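Predicted protease of the collagenase family (Methanopyrus kandleri, PDB 5D88) probably acts as a peptidase of the U32 family, with a TIM-barrel fold that carries a bound zinc ion. Local coordinates at residues L27-R31 with E65-I69; D42-V48 with L78-M84; V115-A121 with L135-S140; T188-T194 with R231-V237. One frame throughout, in Å; residues are numbered along the deposited sequence.

Contact 1: residues L27-R31 with E65-I69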
# COMPACT_ATOMS: atom_id res chain seq x y z
N LEU A 27 -10.39 -5.83 -20.10
CA LEU A 27 -10.34 -4.42 -19.80
C LEU A 27 -10.79 -3.62 -21.01
O LEU A 27 -10.44 -3.93 -22.15
CB LEU A 27 -8.90 -4.03 -19.42
CG LEU A 27 -8.68 -2.55 -19.10
CD1 LEU A 27 -9.27 -2.17 -17.75
CD2 LEU A 27 -7.21 -2.20 -19.16
N CYS A 28 -11.57 -2.57 -20.77
CA CYS A 28 -12.00 -1.68 -21.84
C CYS A 28 -11.87 -0.25 -21.35
O CYS A 28 -12.60 0.16 -20.43
CB CYS A 28 -13.43 -2.00 -22.28
SG CYS A 28 -13.99 -0.94 -23.57
N CYS A 29 -10.97 0.52 -21.99
CA CYS A 29 -10.65 1.88 -21.56
C CYS A 29 -11.22 2.95 -22.47
O CYS A 29 -11.06 4.14 -22.17
CB CYS A 29 -9.14 2.08 -21.48
SG CYS A 29 -8.38 1.08 -20.25
N SER A 30 -11.87 2.56 -23.56
CA SER A 30 -12.40 3.54 -24.50
C SER A 30 -13.47 2.86 -25.33
O SER A 30 -13.51 1.63 -25.45
CB SER A 30 -11.32 4.11 -25.42
OG SER A 30 -10.90 3.15 -26.37
N ARG A 31 -14.35 3.68 -25.90
CA ARG A 31 -15.34 3.16 -26.83
C ARG A 31 -14.67 2.39 -27.97
O ARG A 31 -15.19 1.36 -28.42
CB ARG A 31 -16.19 4.31 -27.37
CG ARG A 31 -17.13 3.91 -28.48
CD ARG A 31 -18.22 2.99 -27.97
NE ARG A 31 -19.14 2.60 -29.03
CZ ARG A 31 -18.90 1.62 -29.89
NH1 ARG A 31 -17.77 0.92 -29.82
NH2 ARG A 31 -19.80 1.34 -30.82
N GLU A 65 -17.52 8.87 -21.46
CA GLU A 65 -17.06 7.69 -22.20
C GLU A 65 -17.48 6.41 -21.52
O GLU A 65 -17.87 5.44 -22.19
CB GLU A 65 -15.55 7.69 -22.32
CG GLU A 65 -14.94 8.81 -23.07
CD GLU A 65 -13.43 8.64 -23.11
OE1 GLU A 65 -12.96 7.80 -23.91
OE2 GLU A 65 -12.74 9.30 -22.30
N VAL A 66 -17.35 6.35 -20.20
CA VAL A 66 -17.77 5.18 -19.44
C VAL A 66 -19.22 4.83 -19.77
O VAL A 66 -19.56 3.67 -20.01
CB VAL A 66 -17.58 5.43 -17.94
CG1 VAL A 66 -18.22 4.31 -17.11
CG2 VAL A 66 -16.11 5.56 -17.64
N GLU A 67 -20.09 5.84 -19.80
CA GLU A 67 -21.51 5.57 -20.01
C GLU A 67 -21.77 5.04 -21.41
O GLU A 67 -22.57 4.12 -21.60
CB GLU A 67 -22.31 6.83 -19.69
CG GLU A 67 -22.17 7.15 -18.19
CD GLU A 67 -22.84 8.44 -17.75
OE1 GLU A 67 -23.35 9.21 -18.61
OE2 GLU A 67 -22.86 8.69 -16.52
N ASP A 68 -21.05 5.58 -22.40
CA ASP A 68 -21.14 5.06 -23.77
C ASP A 68 -20.63 3.62 -23.86
O ASP A 68 -21.25 2.77 -24.50
CB ASP A 68 -20.34 5.99 -24.68
CG ASP A 68 -20.51 5.67 -26.14
OD1 ASP A 68 -21.65 5.35 -26.56
OD2 ASP A 68 -19.51 5.74 -26.87
N ILE A 69 -19.49 3.33 -23.22
CA ILE A 69 -18.94 1.98 -23.23
C ILE A 69 -19.94 0.99 -22.66
O ILE A 69 -20.13 -0.11 -23.20
CB ILE A 69 -17.62 1.93 -22.44
CG1 ILE A 69 -16.51 2.66 -23.20
CG2 ILE A 69 -17.21 0.47 -22.13
CD1 ILE A 69 -15.34 3.04 -22.30
O HOH W 1 -14.26 6.56 -25.57
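Segment 27-31 leaves strand 23-27 as a short loop and comes up beside one face of helix 63-75, here represented by 65-69. The backbones draw together toward the end of the loop: Ser30 and Glu65 have their CA atoms 6.7 Å apart, while CA of Arg31 lies 5.2 Å from CA of Ile69. Inside the helix Ile69 N bonds Glu65 O at 2.9 Å. Ile69 is the residue most covered by the other segment, with CG2 3.8 Å from Cys28 SG, CD1 3.6 Å from Ser30 C and CG1 3.6 Å from Arg31 N, so it packs on loop backbone as well as on sulfur. Polar links border this apolar patch. A water accepts a hydrogen bond from Arg31 N (2.9 Å) and donates one to Glu65 OE1 (2.4 Å), bridging loop and helix; Glu65 also pairs with Arg59 and Glu62 N. Arg31 NE and Asp68 OD2 form a long salt bridge of 3.8 Å, and the guanidinium has a further partner in Asp35. Ser30 is the N-cap of the short helix 31-34, its OG bonded to His33 N. The loop after the first TIM-barrel strand thus packs on the outer-layer helix that follows the second: Ile69 continues onto Ile44 and Val46 of strand 43-47, Cys28 pairs by backbone with Val45 there, and Val66 leans on Leu113 of helix 98-113.

Contact 2: residues D42-V48 with L78-M84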
# COMPACT_ATOMS: atom_id res chain seq x y z
N ASP A 42 -17.02 -13.05 -21.87
CA ASP A 42 -18.10 -13.03 -20.89
C ASP A 42 -18.42 -11.61 -20.46
O ASP A 42 -19.60 -11.27 -20.27
CB ASP A 42 -17.73 -13.92 -19.71
CG ASP A 42 -17.70 -15.39 -20.09
OD1 ASP A 42 -18.78 -15.97 -20.27
OD2 ASP A 42 -16.60 -15.95 -20.23
N GLY A 43 -17.42 -10.75 -20.37
CA GLY A 43 -17.68 -9.42 -19.87
C GLY A 43 -16.50 -8.49 -20.09
O GLY A 43 -15.42 -8.91 -20.52
N ILE A 44 -16.74 -7.22 -19.80
CA ILE A 44 -15.70 -6.21 -19.83
C ILE A 44 -15.60 -5.56 -18.45
O ILE A 44 -16.55 -5.55 -17.66
CB ILE A 44 -15.95 -5.14 -20.92
CG1 ILE A 44 -17.31 -4.49 -20.72
CG2 ILE A 44 -15.83 -5.79 -22.31
CD1 ILE A 44 -17.38 -3.06 -21.14
N VAL A 45 -14.40 -5.04 -18.18
CA VAL A 45 -14.07 -4.31 -16.96
C VAL A 45 -13.72 -2.90 -17.39
O VAL A 45 -12.80 -2.71 -18.19
CB VAL A 45 -12.90 -4.97 -16.21
CG1 VAL A 45 -12.48 -4.15 -14.99
CG2 VAL A 45 -13.27 -6.36 -15.81
N VAL A 46 -14.46 -1.91 -16.89
CA VAL A 46 -14.32 -0.54 -17.34
C VAL A 46 -13.92 0.34 -16.15
O VAL A 46 -14.59 0.33 -15.11
CB VAL A 46 -15.62 -0.02 -18.01
CG1 VAL A 46 -16.79 -0.10 -17.09
CG2 VAL A 46 -15.45 1.39 -18.51
N PRO A 47 -12.83 1.09 -16.25
CA PRO A 47 -12.42 1.97 -15.15
C PRO A 47 -13.43 3.09 -14.95
O PRO A 47 -13.77 3.79 -15.91
CB PRO A 47 -11.07 2.54 -15.62
CG PRO A 47 -10.66 1.71 -16.72
CD PRO A 47 -11.88 1.17 -17.37
N VAL A 48 -13.85 3.28 -13.71
CA VAL A 48 -14.70 4.43 -13.39
C VAL A 48 -13.78 5.46 -12.76
O VAL A 48 -13.72 5.65 -11.54
CB VAL A 48 -15.92 4.06 -12.52
CG1 VAL A 48 -16.93 3.29 -13.39
CG2 VAL A 48 -15.53 3.24 -11.30
N LEU A 78 -22.56 -8.33 -23.34
CA LEU A 78 -21.46 -8.48 -22.41
C LEU A 78 -21.89 -8.08 -21.01
O LEU A 78 -22.59 -7.08 -20.82
CB LEU A 78 -20.28 -7.61 -22.86
CG LEU A 78 -19.59 -8.07 -24.15
CD1 LEU A 78 -18.77 -6.96 -24.79
CD2 LEU A 78 -18.70 -9.26 -23.84
N SER A 79 -21.47 -8.86 -20.02
CA SER A 79 -21.54 -8.40 -18.64
C SER A 79 -20.53 -7.27 -18.44
O SER A 79 -19.56 -7.14 -19.19
CB SER A 79 -21.26 -9.55 -17.66
OG SER A 79 -22.22 -10.57 -17.81
N VAL A 80 -20.78 -6.44 -17.43
CA VAL A 80 -20.00 -5.23 -17.20
C VAL A 80 -19.63 -5.13 -15.73
O VAL A 80 -20.50 -5.13 -14.85
CB VAL A 80 -20.77 -3.97 -17.63
CG1 VAL A 80 -19.97 -2.72 -17.29
CG2 VAL A 80 -21.09 -4.03 -19.12
N GLN A 81 -18.34 -4.96 -15.46
CA GLN A 81 -17.89 -4.63 -14.12
C GLN A 81 -17.16 -3.30 -14.13
O GLN A 81 -16.40 -3.00 -15.06
CB GLN A 81 -17.00 -5.73 -13.55
CG GLN A 81 -17.76 -7.02 -13.31
CD GLN A 81 -16.89 -8.18 -12.85
OE1 GLN A 81 -15.66 -8.15 -12.94
NE2 GLN A 81 -17.54 -9.23 -12.36
N ALA A 82 -17.45 -2.49 -13.13
CA ALA A 82 -16.75 -1.24 -12.89
C ALA A 82 -15.45 -1.53 -12.15
O ALA A 82 -15.46 -2.23 -11.13
CB ALA A 82 -17.62 -0.30 -12.06
N LEU A 83 -14.36 -0.96 -12.63
CA LEU A 83 -13.07 -1.01 -11.95
C LEU A 83 -12.92 0.26 -11.12
O LEU A 83 -12.79 1.36 -11.67
CB LEU A 83 -11.93 -1.16 -12.95
CG LEU A 83 -10.50 -1.25 -12.40
CD1 LEU A 83 -10.32 -2.52 -11.56
CD2 LEU A 83 -9.52 -1.23 -13.54
N MET A 84 -12.95 0.09 -9.80
CA MET A 84 -12.88 1.18 -8.83
C MET A 84 -11.95 0.70 -7.71
O MET A 84 -12.32 0.60 -6.55
CB MET A 84 -14.26 1.54 -8.28
CG MET A 84 -14.26 2.85 -7.51
SD MET A 84 -15.91 3.31 -6.99
CE MET A 84 -16.22 1.98 -5.89
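Val45 lays CG1 against CB of Leu83 at 3.7 Å, while its CG2 comes within 4.1 Å of Gln81 OE1, so one valine spans two residues of the neighbouring strand. The strands 43-47 and 79-83 run parallel, their axes 4.4 Å apart at closest approach and crossing at -29°. Six backbone hydrogen bonds alternate in direction along them: Ser79 N to Asp42 O (3.1 Å), Ile44 N to Ser79 O (2.9 Å), Gln81 N to Ile44 O (2.9 Å), Val46 N to Gln81 O (2.9 Å), Leu83 N to Val46 O (2.8 Å) and Val48 N to Leu83 O (3.0 Å). At the start of the pair Gly43 CA sits only 3.0 Å from Ser79 O, where a CB would clash. Ile44, Val46, Val80 and Ala82 share the face turned to the helices: Ile44 CG1 meets Val80 CG2 and Val46 CG1 meets Val80 CG1, both at 4.1 Å, packed against Ile69 and Ala73 of helix 63-75. These are the two strands of a beta-alpha-beta crossover of the TIM barrel, with helix 63-75 between them. On the other face Val45, Gln81 and Leu83 turn into the barrel. The chemistry is thus divided: the backbone bonds alternate between this ladder and the flanking strands 23-27 and 117-120, the helix-facing side is purely aliphatic, and the interior mixes aliphatic groups with Gln81, whose OE1 is bonded to Arg187.

Contact 3: residues V115-A121 with L135-S140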
# COMPACT_ATOMS: atom_id res chain seq x y z
N VAL A 115 -24.08 -1.58 -13.53
CA VAL A 115 -23.07 -2.61 -13.71
C VAL A 115 -23.49 -3.89 -12.98
O VAL A 115 -24.35 -3.89 -12.09
CB VAL A 115 -21.67 -2.15 -13.26
CG1 VAL A 115 -21.24 -0.91 -14.02
CG2 VAL A 115 -21.61 -1.92 -11.74
N ASP A 116 -22.91 -5.00 -13.43
CA ASP A 116 -23.14 -6.30 -12.83
C ASP A 116 -22.25 -6.57 -11.62
O ASP A 116 -22.61 -7.40 -10.77
CB ASP A 116 -22.91 -7.39 -13.87
CG ASP A 116 -23.82 -7.23 -15.08
OD1 ASP A 116 -25.05 -7.41 -14.90
OD2 ASP A 116 -23.33 -6.92 -16.19
N GLY A 117 -21.11 -5.91 -11.54
CA GLY A 117 -20.18 -6.10 -10.45
C GLY A 117 -19.21 -4.95 -10.37
O GLY A 117 -19.17 -4.07 -11.24
N VAL A 118 -18.40 -4.98 -9.31
CA VAL A 118 -17.43 -3.93 -9.03
C VAL A 118 -16.14 -4.58 -8.58
O VAL A 118 -16.15 -5.49 -7.74
CB VAL A 118 -17.92 -2.92 -7.96
CG1 VAL A 118 -17.03 -1.70 -7.98
CG2 VAL A 118 -19.36 -2.52 -8.19
N VAL A 119 -15.03 -4.12 -9.15
CA VAL A 119 -13.69 -4.60 -8.84
C VAL A 119 -13.04 -3.55 -7.94
O VAL A 119 -12.79 -2.42 -8.38
CB VAL A 119 -12.86 -4.84 -10.11
CG1 VAL A 119 -11.49 -5.41 -9.75
CG2 VAL A 119 -13.60 -5.76 -11.10
N VAL A 120 -12.79 -3.92 -6.69
CA VAL A 120 -12.32 -2.98 -5.67
C VAL A 120 -11.13 -3.59 -4.94
O VAL A 120 -10.93 -4.80 -4.94
CB VAL A 120 -13.43 -2.63 -4.67
CG1 VAL A 120 -14.61 -2.01 -5.40
CG2 VAL A 120 -13.88 -3.85 -3.87
N ALA A 121 -10.38 -2.74 -4.27
CA ALA A 121 -9.31 -3.17 -3.37
C ALA A 121 -9.59 -2.89 -1.91
O ALA A 121 -9.19 -3.67 -1.05
CB ALA A 121 -8.01 -2.49 -3.76
N LEU A 135 -24.49 -6.67 -6.12
CA LEU A 135 -23.52 -6.70 -7.20
C LEU A 135 -22.48 -7.77 -6.91
O LEU A 135 -22.24 -8.12 -5.75
CB LEU A 135 -22.84 -5.33 -7.34
CG LEU A 135 -23.74 -4.13 -7.57
CD1 LEU A 135 -23.00 -2.81 -7.46
CD2 LEU A 135 -24.35 -4.25 -8.93
N THR A 136 -21.83 -8.27 -7.97
CA THR A 136 -20.67 -9.13 -7.79
C THR A 136 -19.53 -8.32 -7.19
O THR A 136 -19.14 -7.29 -7.75
CB THR A 136 -20.21 -9.74 -9.12
OG1 THR A 136 -21.30 -10.37 -9.78
CG2 THR A 136 -19.12 -10.78 -8.89
N VAL A 137 -18.98 -8.78 -6.08
CA VAL A 137 -17.89 -8.08 -5.39
C VAL A 137 -16.59 -8.79 -5.73
O VAL A 137 -16.35 -9.92 -5.28
CB VAL A 137 -18.12 -8.01 -3.88
CG1 VAL A 137 -17.00 -7.24 -3.21
CG2 VAL A 137 -19.46 -7.39 -3.57
N VAL A 138 -15.74 -8.13 -6.52
CA VAL A 138 -14.48 -8.69 -7.01
C VAL A 138 -13.34 -7.94 -6.32
O VAL A 138 -13.26 -6.71 -6.40
CB VAL A 138 -14.35 -8.55 -8.53
CG1 VAL A 138 -13.04 -9.18 -9.03
CG2 VAL A 138 -15.53 -9.14 -9.24
N VAL A 139 -12.45 -8.68 -5.67
CA VAL A 139 -11.25 -8.07 -5.10
C VAL A 139 -10.20 -7.97 -6.20
O VAL A 139 -9.79 -8.97 -6.79
CB VAL A 139 -10.72 -8.87 -3.91
CG1 VAL A 139 -9.44 -8.23 -3.39
CG2 VAL A 139 -11.78 -8.95 -2.81
N SER A 140 -9.76 -6.75 -6.45
CA SER A 140 -8.76 -6.47 -7.47
C SER A 140 -7.41 -7.07 -7.11
O SER A 140 -7.05 -7.21 -5.94
CB SER A 140 -8.58 -4.96 -7.63
OG SER A 140 -7.72 -4.65 -8.72
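This is a buried pairing of two consecutive parallel strands, 117-120 and 136-139, in the wall of the TIM barrel; helix 123-132 makes the crossover between them, completing a beta-alpha-beta unit. The strand axes approach to 4.7 Å at an angle of -20°. Five backbone hydrogen bonds fix the register, from Thr136 N to Asp116 O (3.0 Å), through Val118 N to Thr136 O (2.9 Å), Val138 N to Val118 O (2.9 Å) and Val120 N to Val138 O (2.8 Å), to Ser140 N to Val120 O (2.7 Å). Gly117 lies opposite Thr136 with CA only 3.1 Å from Thr136 O; a CB there would run into Thr136 CB. Further along the same face, Val119 CG2 touches Val138 CB at 3.9 Å and Val119 CG1 touches Ser140 CB at 3.6 Å. Leu135 closes the beginning of the pair, CD1 lying 3.7 Å from Val118 CG2 and CD2 3.2 Å from Val115 O. Past the last bridge, Ser140 OG bonds Asp85 and Thr142 N. Val118, Val120 and Val137 point to helix 123-132 and rest on Leu129, Val120 also on Val126, while Val119 and Val138 turn into the barrel against Gln81. Strand 79-83 flanks one edge, bonded through Gly117 and Val119, and strand 161-163 the other; Ala121 packs on Phe202 of the second subunit.

Contact 4: residues T188-T194 with R231-V237. With ACT (acetate ion), chain C.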
# COMPACT_ATOMS: atom_id res chain seq x y z
N THR A 188 -7.51 -14.55 -12.22
CA THR A 188 -6.14 -14.19 -12.54
C THR A 188 -6.14 -13.02 -13.51
O THR A 188 -6.94 -12.98 -14.45
CB THR A 188 -5.37 -15.37 -13.15
OG1 THR A 188 -4.07 -14.94 -13.53
CG2 THR A 188 -6.09 -15.93 -14.37
N ALA A 189 -5.26 -12.06 -13.25
CA ALA A 189 -5.09 -10.89 -14.11
C ALA A 189 -3.84 -11.08 -14.95
O ALA A 189 -2.77 -11.33 -14.41
CB ALA A 189 -4.94 -9.62 -13.28
N VAL A 190 -3.99 -10.95 -16.27
CA VAL A 190 -2.90 -11.14 -17.23
C VAL A 190 -2.47 -9.79 -17.78
O VAL A 190 -3.28 -9.05 -18.33
CB VAL A 190 -3.33 -12.06 -18.38
CG1 VAL A 190 -2.17 -12.28 -19.35
CG2 VAL A 190 -3.87 -13.38 -17.81
N GLY A 191 -1.17 -9.51 -17.68
CA GLY A 191 -0.66 -8.22 -18.05
C GLY A 191 -0.64 -7.25 -16.91
O GLY A 191 -0.60 -6.04 -17.13
N ALA A 192 -0.70 -7.76 -15.69
CA ALA A 192 -0.78 -6.96 -14.48
C ALA A 192 0.55 -6.99 -13.74
O ALA A 192 1.34 -7.92 -13.89
CB ALA A 192 -1.90 -7.46 -13.58
N ILE A 193 0.75 -5.99 -12.92
CA ILE A 193 1.97 -5.85 -12.13
C ILE A 193 1.79 -6.57 -10.80
O ILE A 193 0.72 -6.51 -10.19
CB ILE A 193 2.30 -4.37 -11.92
CG1 ILE A 193 2.56 -3.70 -13.27
CG2 ILE A 193 3.52 -4.18 -11.03
CD1 ILE A 193 2.31 -2.25 -13.21
N THR A 194 2.82 -7.30 -10.37
CA THR A 194 2.81 -7.95 -9.07
C THR A 194 3.26 -7.00 -7.98
O THR A 194 4.11 -6.12 -8.19
CB THR A 194 3.72 -9.19 -9.06
OG1 THR A 194 3.85 -9.65 -7.71
CG2 THR A 194 5.09 -8.91 -9.60
N ARG A 231 8.93 -2.16 -14.59
CA ARG A 231 7.83 -2.72 -13.82
C ARG A 231 7.77 -4.24 -13.96
O ARG A 231 7.99 -4.79 -15.03
CB ARG A 231 6.52 -2.07 -14.26
CG ARG A 231 6.42 -0.60 -13.86
CD ARG A 231 5.01 -0.05 -13.97
NE ARG A 231 4.99 1.39 -13.74
CZ ARG A 231 5.37 2.27 -14.66
NH1 ARG A 231 5.72 1.83 -15.86
NH2 ARG A 231 5.39 3.56 -14.40
N VAL A 232 7.42 -4.92 -12.87
CA VAL A 232 7.38 -6.39 -12.86
C VAL A 232 5.98 -6.79 -13.31
O VAL A 232 5.08 -7.03 -12.48
CB VAL A 232 7.77 -6.97 -11.51
CG1 VAL A 232 7.86 -8.50 -11.58
CG2 VAL A 232 9.13 -6.37 -11.04
N VAL A 233 5.80 -6.88 -14.64
CA VAL A 233 4.54 -7.31 -15.23
C VAL A 233 4.57 -8.83 -15.38
O VAL A 233 5.59 -9.40 -15.77
CB VAL A 233 4.29 -6.64 -16.60
CG1 VAL A 233 2.93 -7.05 -17.13
CG2 VAL A 233 4.39 -5.12 -16.51
N VAL A 234 3.45 -9.48 -15.09
CA VAL A 234 3.34 -10.92 -15.22
C VAL A 234 2.48 -11.22 -16.44
O VAL A 234 1.29 -10.85 -16.47
CB VAL A 234 2.77 -11.57 -13.95
CG1 VAL A 234 2.74 -13.08 -14.11
CG2 VAL A 234 3.59 -11.18 -12.74
N TRP A 235 3.07 -11.89 -17.42
CA TRP A 235 2.43 -12.22 -18.69
C TRP A 235 2.03 -13.67 -18.78
O TRP A 235 1.09 -14.01 -19.52
CB TRP A 235 3.37 -11.89 -19.87
CG TRP A 235 3.70 -10.45 -19.96
CD1 TRP A 235 4.89 -9.85 -19.66
CD2 TRP A 235 2.81 -9.39 -20.35
NE1 TRP A 235 4.80 -8.49 -19.84
CE2 TRP A 235 3.53 -8.18 -20.27
CE3 TRP A 235 1.47 -9.35 -20.76
CZ2 TRP A 235 2.96 -6.94 -20.58
CZ3 TRP A 235 0.92 -8.13 -21.09
CH2 TRP A 235 1.66 -6.94 -21.00
N GLU A 236 2.72 -14.53 -18.05
CA GLU A 236 2.46 -15.96 -18.09
C GLU A 236 1.34 -16.29 -17.13
O GLU A 236 1.16 -15.64 -16.10
CB GLU A 236 3.72 -16.72 -17.71
CG GLU A 236 4.93 -16.37 -18.57
CD GLU A 236 4.98 -17.14 -19.87
OE1 GLU A 236 4.21 -18.13 -20.02
OE2 GLU A 236 5.78 -16.78 -20.76
N VAL A 237 0.57 -17.33 -17.45
CA VAL A 237 -0.52 -17.74 -16.58
C VAL A 237 -0.83 -19.20 -16.83
O VAL A 237 -0.63 -19.71 -17.93
CB VAL A 237 -1.76 -16.85 -16.80
CG1 VAL A 237 -2.20 -16.93 -18.25
CG2 VAL A 237 -2.87 -17.25 -15.83
C ACT C . -1.33 -2.86 -12.89
O ACT C . -1.18 -3.99 -12.38
OXT ACT C . -1.54 -1.91 -12.10
CH3 ACT C . -1.22 -2.64 -14.38
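Thr188, near the end of barrel strand 185-190, has its CA-to-CB bond pointing toward segment 231-237: OG1 lies 3.5 Å from Val237 CG2. Ala189 points away, and Val190 returns to the contact with CG2 3.9 Å from Val237 CG1 and CG1 3.7 Å from Trp235 O. Both Thr188 and Val190 remain bonded on the barrel side to strand 244-247. At Gly191 the chain turns with phi/psi of 90/19°. A CB here would jam against the carbonyl O of Val190 and sit 3.1 Å from Trp235 CZ3; without it, Gly191 CA slips to 3.4 Å from that CZ3, while Gly191 N bonds Val234 O (3.1 Å). Beyond this turn begins a small, weakly bonded antiparallel ribbon, 192-193 with 233-234, added to the TIM barrel after its seventh strand. Ala192 O accepts Val234 N at 2.9 Å. Ile193 and Val233 form a non-hydrogen-bonded pair, CA atoms 4.3 Å apart, with Ile193 CG1 4.0 Å from Val233 CG2 and CD1 3.6 Å from Arg231 CD; Arg231 itself salt-bridges Glu203 and Glu226. Turned from the ribbon, Ile193 N bonds O of an acetate (2.8 Å), probably from the crystallisation liquor, which His141, Arg204 and Leu56 N also hold. Thr194 N donates a hydrogen bond to Val232 O (3.1 Å), the carbonyl of the residue centring an inverse gamma turn, and Thr194 CG2 packs 3.4 Å from Val232 CG1, while Thr194 OG1 bonds Asp165.

Overall arrangement
Contacts 2 and 3 are successive strand pairs of the barrel wall, and contact 1 packs outside contact 2, centres about 9 Å apart, with a probable hydrogen bond from Cys28 N to Val45 O (2.9 Å); helix 63-75 of contact 1 is the crossover between the strands of contact 2. Contacts 2 and 3, also about 9 Å apart between centres, are joined where Val119 N meets Ala82 O at 2.8 Å. Contact 4 stands across the barrel, its centre about 19 Å from those of contacts 2 and 3. Zinc is bound by Cys88 and His209: the side chain of Ala121 in contact 3 is about 12 Å from the ion, whereas contacts 1 and 4 lie away from that site.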